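PDB 3KS6: glycerophosphoryl diester phosphodiesterase from Agrobacterium tumefaciens str. C58, which belongs to the glycerophosphoryl diester phosphodiesterase family, folds as a TIM barrel and carries a magnesium ion. Local coordinates for residues 121-126 with 149-154; 156-161 with 175-180. All coordinates share one frame; numbering follows the deposited sequence. Where two conformers were deposited one is given.

Interaction 1 of 2, residues 121-126 with 149-154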
# COMPACT_ATOMS: atom_id res chain seq x y z
N LEU A 121 -6.53 -16.43 -2.38
CA LEU A 121 -5.69 -16.82 -1.23
C LEU A 121 -5.58 -15.71 -0.19
O LEU A 121 -5.59 -15.94 1.03
CB LEU A 121 -4.25 -17.10 -1.65
CG LEU A 121 -3.55 -18.44 -1.69
CD1 LEU A 121 -4.01 -19.20 -2.96
CD2 LEU A 121 -1.99 -18.16 -1.67
N VAL A 122 -5.35 -14.50 -0.70
CA VAL A 122 -5.19 -13.36 0.19
C VAL A 122 -6.49 -13.08 0.96
O VAL A 122 -6.46 -12.89 2.19
CB VAL A 122 -4.67 -12.08 -0.55
CG1 VAL A 122 -4.79 -10.82 0.38
CG2 VAL A 122 -3.23 -12.27 -1.09
N ILE A 123 -7.61 -13.06 0.26
CA ILE A 123 -8.92 -12.79 0.88
C ILE A 123 -9.19 -13.88 1.95
O ILE A 123 -9.58 -13.57 3.06
CB ILE A 123 -10.05 -12.71 -0.17
CG1 ILE A 123 -9.91 -11.43 -1.01
CG2 ILE A 123 -11.43 -12.78 0.51
CD1 ILE A 123 -10.75 -11.43 -2.25
N ALA A 124 -8.89 -15.14 1.63
CA ALA A 124 -9.06 -16.24 2.59
C ALA A 124 -8.18 -16.09 3.81
O ALA A 124 -8.60 -16.33 4.93
CB ALA A 124 -8.78 -17.60 1.90
N GLY A 125 -6.93 -15.70 3.61
CA GLY A 125 -6.03 -15.48 4.73
C GLY A 125 -6.47 -14.35 5.61
O GLY A 125 -6.40 -14.45 6.84
N LEU A 126 -6.90 -13.25 5.01
CA LEU A 126 -7.43 -12.14 5.80
C LEU A 126 -8.69 -12.54 6.60
O LEU A 126 -8.87 -12.12 7.76
CB LEU A 126 -7.73 -10.94 4.88
CG LEU A 126 -6.53 -10.13 4.38
CD1 LEU A 126 -6.88 -9.19 3.17
CD2 LEU A 126 -5.80 -9.38 5.47
N TRP A 149 -12.75 -6.84 -7.75
CA TRP A 149 -14.14 -6.39 -7.90
C TRP A 149 -15.11 -7.59 -7.79
O TRP A 149 -16.17 -7.50 -7.18
CB TRP A 149 -14.30 -5.67 -9.23
CG TRP A 149 -15.69 -5.29 -9.57
CD1 TRP A 149 -16.43 -4.24 -9.09
CD2 TRP A 149 -16.54 -6.01 -10.45
NE1 TRP A 149 -17.68 -4.25 -9.64
CE2 TRP A 149 -17.78 -5.34 -10.48
CE3 TRP A 149 -16.38 -7.18 -11.22
CZ2 TRP A 149 -18.85 -5.79 -11.26
CZ3 TRP A 149 -17.44 -7.63 -12.01
CH2 TRP A 149 -18.66 -6.93 -12.02
N LYS A 150 -14.71 -8.71 -8.35
CA LYS A 150 -15.57 -9.89 -8.33
C LYS A 150 -15.52 -10.59 -6.99
O LYS A 150 -16.52 -11.17 -6.57
CB LYS A 150 -15.14 -10.90 -9.41
CG LYS A 150 -15.36 -10.46 -10.86
CD LYS A 150 -15.28 -11.67 -11.81
CE LYS A 150 -15.88 -11.35 -13.21
NZ LYS A 150 -17.38 -11.15 -13.18
N ALA A 151 -14.36 -10.54 -6.34
CA ALA A 151 -14.09 -11.31 -5.13
C ALA A 151 -14.46 -10.67 -3.79
O ALA A 151 -14.63 -11.39 -2.81
CB ALA A 151 -12.61 -11.67 -5.07
N THR A 152 -14.51 -9.35 -3.71
CA THR A 152 -14.71 -8.70 -2.41
C THR A 152 -15.47 -7.42 -2.57
O THR A 152 -15.41 -6.78 -3.62
CB THR A 152 -13.35 -8.44 -1.67
OG1 THR A 152 -13.61 -7.95 -0.35
CG2 THR A 152 -12.45 -7.43 -2.40
N THR A 153 -16.23 -7.09 -1.53
CA THR A 153 -16.95 -5.85 -1.45
C THR A 153 -16.12 -4.80 -0.72
O THR A 153 -16.58 -3.67 -0.57
CB THR A 153 -18.27 -6.04 -0.68
OG1 THR A 153 -17.96 -6.65 0.58
CG2 THR A 153 -19.17 -6.95 -1.47
N ARG A 154 -14.91 -5.15 -0.27
CA ARG A 154 -14.02 -4.19 0.38
C ARG A 154 -13.61 -3.07 -0.57
O ARG A 154 -13.62 -3.25 -1.77
CB ARG A 154 -12.77 -4.87 0.96
CG ARG A 154 -13.06 -5.92 2.08
CD ARG A 154 -13.84 -5.29 3.23
NE ARG A 154 -13.14 -4.13 3.76
CZ ARG A 154 -13.68 -3.14 4.47
NH1 ARG A 154 -14.96 -3.13 4.80
NH2 ARG A 154 -12.92 -2.13 4.86
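Two neighbouring outer helices of the TIM barrel meet here, and Ile123 reaches across to Ala151 and Thr152. Ile123 lies on helix 118-128. Ala151 is the last residue of helix 142-151, and Thr152 is the first to leave helical geometry. The backbones come nearest at Ile123 and Thr152, where the CA atoms are 7.8 Å apart. The contact is small, with 107 Å² buried over both sides, and it lies at the surface.

One methyl group does the touching. Ile123 CD1 meets Ala151 CB at 3.4 Å, which is close for two carbons. Ile123 CD1 also lies 3.9 Å from Ala151 O and 4.0 Å from Thr152 CB. It therefore sits over the place where the helix ends and the chain turns. The isoleucine is nearly extended at its end (chi2 166°). This carries CD1 away from its own helix and over to the other. The contact is mainly apolar, though the methyl also lies near a backbone carbonyl oxygen.

The polar group of Thr152 serves its own segment. Thr152 OG1 is anti to the backbone N (chi1 -173°) and accepts a hydrogen bond from Arg154 N at 3.1 Å. The bond is close to straight, at 168°. This is an ST turn, and it bridges Thr152 and Arg154 just after the helix. Arg154 NE in turn bonds to Thr135 O, at the start of strand 135-139.

Further in, Leu126 and Thr152 both touch Phe137 of that strand, while Ile123 also rests on Leu132. Helix 118-128 thus meets the C-terminal end of helix 142-151 and the turn after it, and both sides of the contact reach strand 135-139. Contact between successive helices, outside the strands, is characteristic of the helical layer around a TIM barrel.

Interaction 2 of 2, residues 156-161 with 175-180; sequences RLWLVS and ETAIAH
Strand 156-160 and the end of helix 162-179 come nearest at Trp158 and Ala177, with 7.7 Å between their CA atoms. Trp158 carries most of the contact. With chi1 near 180° (-177°), the Trp158 indole is carried away from the strand, and its six-membered ring reaches the helix. Trp158 CH2 lies 4.0 Å from Thr176 CG2, and the two side chains cross obliquely. Trp158 CE3 meets Ala177 CB at 4.2 Å. Val160 CG2 packs on one face of the Trp158 indole, 3.7 Å above the plane and toward the rim. The indole NE1 is bonded to Phe140 O, which helps fix the ring's rotation. Thr176 turns its methyl to the ring, while OG1 bonds to Ala172 O within the helix.

Arg156 runs out to the helix end. Arg156 NH1 is 4.3 Å from His180 O, a loose approach, and bonds instead to Ser181 O. His180 ND1 bonds to Asp146 OD1 of helix 142-151.

Leu142 of helix 142-151 touches both Trp158 and Thr176. The contact thus packs the strand and helix of the beta-alpha-beta unit 156-188, with strand 156-160 between strands 135-139 and 184-188.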
# COMPACT_ATOMS: atom_id res chain seq x y z
N ARG A 156 -11.58 -0.67 -2.95
CA ARG A 156 -10.46 -0.85 -3.87
C ARG A 156 -9.98 0.52 -4.36
O ARG A 156 -10.80 1.44 -4.55
CB ARG A 156 -10.89 -1.66 -5.09
CG ARG A 156 -11.29 -3.11 -4.82
CD ARG A 156 -12.24 -3.67 -5.91
NE ARG A 156 -13.61 -3.11 -5.84
CZ ARG A 156 -14.17 -2.31 -6.76
NH1 ARG A 156 -13.55 -2.00 -7.88
NH2 ARG A 156 -15.39 -1.83 -6.56
N LEU A 157 -8.67 0.63 -4.62
CA LEU A 157 -8.13 1.82 -5.27
C LEU A 157 -7.07 1.41 -6.30
O LEU A 157 -6.24 0.54 -6.02
CB LEU A 157 -7.60 2.85 -4.29
CG LEU A 157 -6.25 2.64 -3.62
CD1 LEU A 157 -5.13 3.25 -4.42
CD2 LEU A 157 -6.21 3.21 -2.20
N TRP A 158 -7.12 2.08 -7.45
CA TRP A 158 -6.21 1.84 -8.56
C TRP A 158 -5.05 2.79 -8.46
O TRP A 158 -5.19 4.02 -8.41
CB TRP A 158 -6.95 2.00 -9.88
CG TRP A 158 -6.09 1.70 -11.08
CD1 TRP A 158 -5.08 0.80 -11.16
CD2 TRP A 158 -6.20 2.31 -12.37
NE1 TRP A 158 -4.52 0.83 -12.43
CE2 TRP A 158 -5.20 1.76 -13.18
CE3 TRP A 158 -7.07 3.27 -12.91
CZ2 TRP A 158 -5.04 2.14 -14.52
CZ3 TRP A 158 -6.90 3.64 -14.21
CH2 TRP A 158 -5.90 3.08 -15.01
N LEU A 159 -3.87 2.20 -8.38
CA LEU A 159 -2.61 2.93 -8.37
C LEU A 159 -2.21 3.20 -9.80
O LEU A 159 -2.02 2.26 -10.61
CB LEU A 159 -1.53 2.09 -7.70
CG LEU A 159 -1.81 1.79 -6.21
CD1 LEU A 159 -0.88 0.65 -5.69
CD2 LEU A 159 -1.62 3.07 -5.43
N VAL A 160 -2.11 4.49 -10.10
CA VAL A 160 -1.84 4.99 -11.47
C VAL A 160 -0.41 5.54 -11.51
O VAL A 160 -0.10 6.61 -10.92
CB VAL A 160 -2.86 6.06 -11.84
CG1 VAL A 160 -2.57 6.67 -13.24
CG2 VAL A 160 -4.30 5.48 -11.78
N SER A 161 0.48 4.82 -12.19
CA SER A 161 1.88 5.20 -12.27
C SER A 161 2.08 6.49 -13.07
O SER A 161 1.24 6.82 -13.93
CB SER A 161 2.69 4.10 -12.93
OG SER A 161 2.24 3.94 -14.27
N GLU A 175 -11.67 7.77 -17.53
CA GLU A 175 -12.53 6.89 -18.35
C GLU A 175 -12.40 5.44 -17.90
O GLU A 175 -13.38 4.72 -17.70
CB GLU A 175 -12.07 6.88 -19.82
CG GLU A 175 -12.32 8.11 -20.68
CD GLU A 175 -11.54 8.09 -22.02
OE1 GLU A 175 -10.91 7.05 -22.39
OE2 GLU A 175 -11.57 9.14 -22.70
N THR A 176 -11.14 5.03 -17.80
CA THR A 176 -10.76 3.67 -17.53
C THR A 176 -11.21 3.22 -16.15
O THR A 176 -11.79 2.14 -15.97
CB THR A 176 -9.24 3.50 -17.71
OG1 THR A 176 -8.89 3.90 -19.04
CG2 THR A 176 -8.83 2.05 -17.47
N ALA A 177 -10.97 4.07 -15.16
CA ALA A 177 -11.43 3.77 -13.82
C ALA A 177 -12.96 3.58 -13.80
O ALA A 177 -13.45 2.62 -13.23
CB ALA A 177 -11.00 4.88 -12.83
N ILE A 178 -13.70 4.47 -14.43
CA ILE A 178 -15.14 4.40 -14.45
C ILE A 178 -15.62 3.10 -15.13
O ILE A 178 -16.52 2.42 -14.60
CB ILE A 178 -15.76 5.65 -15.12
CG1 ILE A 178 -15.54 6.87 -14.18
CG2 ILE A 178 -17.26 5.45 -15.39
CD1 ILE A 178 -15.83 8.20 -14.87
N ALA A 179 -15.00 2.77 -16.26
CA ALA A 179 -15.35 1.58 -17.06
C ALA A 179 -15.14 0.31 -16.24
O ALA A 179 -15.84 -0.71 -16.44
CB ALA A 179 -14.54 1.53 -18.30
N HIS A 180 -14.19 0.37 -15.33
CA HIS A 180 -13.86 -0.76 -14.46
C HIS A 180 -14.47 -0.71 -13.04
O HIS A 180 -14.08 -1.51 -12.15
CB HIS A 180 -12.37 -0.85 -14.39
CG HIS A 180 -11.77 -1.43 -15.63
ND1 HIS A 180 -11.37 -2.75 -15.70
CD2 HIS A 180 -11.55 -0.90 -16.85
CE1 HIS A 180 -10.89 -2.99 -16.90
NE2 HIS A 180 -10.99 -1.89 -17.63

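In the fold
Interactions 1 and 2 follow each other along the chain, and their centres are 18 Å apart. Interaction 1 joins helices 118-128 and 142-151. Interaction 2 joins strand 156-160 to helix 162-179. Helix 142-151 is followed, after a short turn, by strand 156-160, so the two contacts are in series. They also touch: Trp149 CD1 lies 3.6 Å from Arg156 NH2. Strands 135-139 and 156-160 pair in parallel within the same sheet. Together they cover packing between successive elements on one side of the barrel: helix on helix, then helix on strand. The magnesium ion, held by Glu35, Asp37 and Glu105, lies about 12 Å from the Trp158 side chain, and both contacts are structural packing.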